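Local coordinates for protein BONZAI 1 (Arabidopsis thaliana, PDB 6KXT) that binds phospholipids in a calcium-dependent manner, probably through its C2 domains, and negatively regulates cell death and defence responses in the plant, at residues 80-85 with 99-104. Residues are numbered along the deposited sequence; the frame is centred on the assembly and turned at random.
Sequences PVIIEC and KVQKSL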
loop_
_atom_site.group_PDB
_atom_site.type_symbol
_atom_site.label_atom_id
_atom_site.label_comp_id
_atom_site.label_asym_id
_atom_site.label_seq_id
_atom_site.Cartn_x
_atom_site.Cartn_y
_atom_site.Cartn_z
ATOM N N PRO A 80 5.007 -5.865 -9.298
ATOM C CA PRO A 80 3.896 -5.711 -8.369
ATOM C C PRO A 80 4.379 -5.918 -6.936
ATOM O O PRO A 80 5.204 -6.789 -6.663
ATOM C CB PRO A 80 2.925 -6.824 -8.767
ATOM C CG PRO A 80 3.259 -7.097 -10.233
ATOM C CD PRO A 80 4.735 -6.834 -10.362
ATOM N N VAL A 81 3.845 -5.108 -6.026
ATOM C CA VAL A 81 3.957 -5.329 -4.572
ATOM C C VAL A 81 2.529 -5.435 -4.021
ATOM O O VAL A 81 1.566 -5.137 -4.715
ATOM C CB VAL A 81 4.743 -4.243 -3.830
ATOM C CG1 VAL A 81 6.165 -4.153 -4.376
ATOM C CG2 VAL A 81 4.067 -2.882 -3.909
ATOM N N ILE A 82 2.408 -5.956 -2.824
ATOM C CA ILE A 82 1.126 -6.005 -2.095
ATOM C C ILE A 82 1.062 -4.821 -1.172
ATOM O O ILE A 82 2.038 -4.515 -0.452
ATOM C CB ILE A 82 0.953 -7.298 -1.288
ATOM C CG1 ILE A 82 1.126 -8.528 -2.164
ATOM C CG2 ILE A 82 -0.391 -7.248 -0.629
ATOM C CD1 ILE A 82 0.186 -8.544 -3.240
ATOM N N ILE A 83 -0.110 -4.171 -1.132
ATOM C CA ILE A 83 -0.371 -3.052 -0.183
ATOM C C ILE A 83 -1.618 -3.440 0.558
ATOM O O ILE A 83 -2.648 -3.622 -0.072
ATOM C CB ILE A 83 -0.498 -1.689 -0.876
ATOM C CG1 ILE A 83 0.735 -1.423 -1.740
ATOM C CG2 ILE A 83 -0.683 -0.598 0.163
ATOM C CD1 ILE A 83 0.495 -0.454 -2.879
ATOM N N GLU A 84 -1.513 -3.679 1.851
ATOM C CA GLU A 84 -2.690 -4.083 2.640
ATOM C C GLU A 84 -2.936 -3.067 3.730
ATOM O O GLU A 84 -2.011 -2.628 4.443
ATOM C CB GLU A 84 -2.486 -5.450 3.282
ATOM C CG GLU A 84 -2.289 -6.511 2.258
ATOM C CD GLU A 84 -2.803 -7.868 2.683
ATOM O OE1 GLU A 84 -2.206 -8.461 3.624
ATOM O OE2 GLU A 84 -3.743 -8.326 1.983
ATOM N N CYS A 85 -4.206 -2.714 3.886
ATOM C CA CYS A 85 -4.677 -1.882 5.002
ATOM C C CYS A 85 -5.217 -2.844 6.090
ATOM O O CYS A 85 -5.991 -3.737 5.761
ATOM C CB CYS A 85 -5.732 -0.920 4.493
ATOM S SG CYS A 85 -6.297 0.202 5.800
ATOM N N LYS A 99 -6.916 -5.182 0.438
ATOM C CA LYS A 99 -5.677 -5.484 -0.289
ATOM C C LYS A 99 -5.729 -4.824 -1.660
ATOM O O LYS A 99 -6.770 -4.796 -2.355
ATOM C CB LYS A 99 -5.646 -7.009 -0.497
ATOM C CG LYS A 99 -4.452 -7.540 -1.222
ATOM C CD LYS A 99 -4.502 -9.054 -1.273
ATOM C CE LYS A 99 -3.168 -9.536 -1.792
ATOM N NZ LYS A 99 -3.202 -10.983 -2.013
ATOM N N VAL A 100 -4.558 -4.372 -2.080
ATOM C CA VAL A 100 -4.240 -3.926 -3.461
ATOM C C VAL A 100 -2.943 -4.613 -3.920
ATOM O O VAL A 100 -2.085 -4.880 -3.074
ATOM C CB VAL A 100 -4.134 -2.385 -3.408
ATOM C CG1 VAL A 100 -3.313 -1.788 -4.530
ATOM C CG2 VAL A 100 -5.542 -1.772 -3.282
ATOM N N GLN A 101 -2.862 -4.915 -5.186
ATOM C CA GLN A 101 -1.634 -5.425 -5.822
ATOM C C GLN A 101 -1.275 -4.490 -6.968
ATOM O O GLN A 101 -1.995 -4.451 -7.968
ATOM C CB GLN A 101 -1.793 -6.884 -6.218
ATOM C CG GLN A 101 -0.544 -7.383 -6.950
ATOM C CD GLN A 101 -0.598 -8.840 -7.337
ATOM O OE1 GLN A 101 -1.191 -9.656 -6.647
ATOM N NE2 GLN A 101 0.050 -9.159 -8.440
ATOM N N LYS A 102 -0.206 -3.722 -6.797
ATOM C CA LYS A 102 0.189 -2.649 -7.734
ATOM C C LYS A 102 1.705 -2.538 -7.706
ATOM O O LYS A 102 2.295 -2.664 -6.648
ATOM C CB LYS A 102 -0.377 -1.297 -7.283
ATOM C CG LYS A 102 -1.874 -1.110 -7.456
ATOM C CD LYS A 102 -2.211 -0.610 -8.842
ATOM C CE LYS A 102 -3.625 -0.905 -9.267
ATOM N NZ LYS A 102 -3.824 -2.339 -9.569
ATOM N N SER A 103 2.323 -2.170 -8.814
ATOM C CA SER A 103 3.747 -1.808 -8.849
ATOM C C SER A 103 3.926 -0.339 -8.524
ATOM O O SER A 103 2.953 0.429 -8.506
ATOM C CB SER A 103 4.346 -2.038 -10.205
ATOM O OG SER A 103 3.720 -1.198 -11.175
ATOM N N LEU A 104 5.142 0.100 -8.287
ATOM C CA LEU A 104 5.405 1.543 -8.108
ATOM C C LEU A 104 4.973 2.275 -9.377
ATOM O O LEU A 104 4.454 3.417 -9.261
ATOM C CB LEU A 104 6.880 1.784 -7.776
ATOM C CG LEU A 104 7.411 1.360 -6.409
ATOM C CD1 LEU A 104 8.830 1.883 -6.174
ATOM C CD2 LEU A 104 6.490 1.782 -5.295
#
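Lys99 lays its extended aliphatic chain obliquely across Ile82, its CE 3.8 Å from both CG2 and CD1 of that isoleucine. CG is anti to the backbone N (chi1 -180°), and the extended chain beyond it runs past Glu84 OE2, 3.4 Å from Lys99 CG, to reach Ile82 with CE. Glu84 OE2 and Lys99 NZ are 4.8 Å apart, too far for a salt bridge, though the opposite charges probably still attract weakly. Replacing Lys99 by an alanine would probably strip the CE cover from Ile82 CG2 and CD1 and leave the Glu84 carboxylate without its nearby positive charge. Further along the same face, Gln101 brings OE1 to 3.8 Å from Ile82 CD1, while its NE2 sits against Pro80 CB.

Underneath, the backbones pair as an antiparallel hairpin. Val81 with Lys102 and Ile83 with Val100 are the hydrogen-bonded pairs, each bonded in both directions; Ile83 N to Val100 O is 2.9 Å and almost straight at 174°. Lys102 NZ folds back to Gln101 O.

Val81, Ile83, Val100 and Lys102 are on the other face, in the sandwich of this copine's second C2 domain (C2B): Val81 packs on Val38, Val100 on Ile117 and Phe119, Lys102 on Ile117. Strand 81-87 lies between 34-40 and 95-102, the last strand of its four-stranded sheet, whose Lys99 backbone bonds to Ser120 of strand 117-121; Ser103 N-caps helix 104-113.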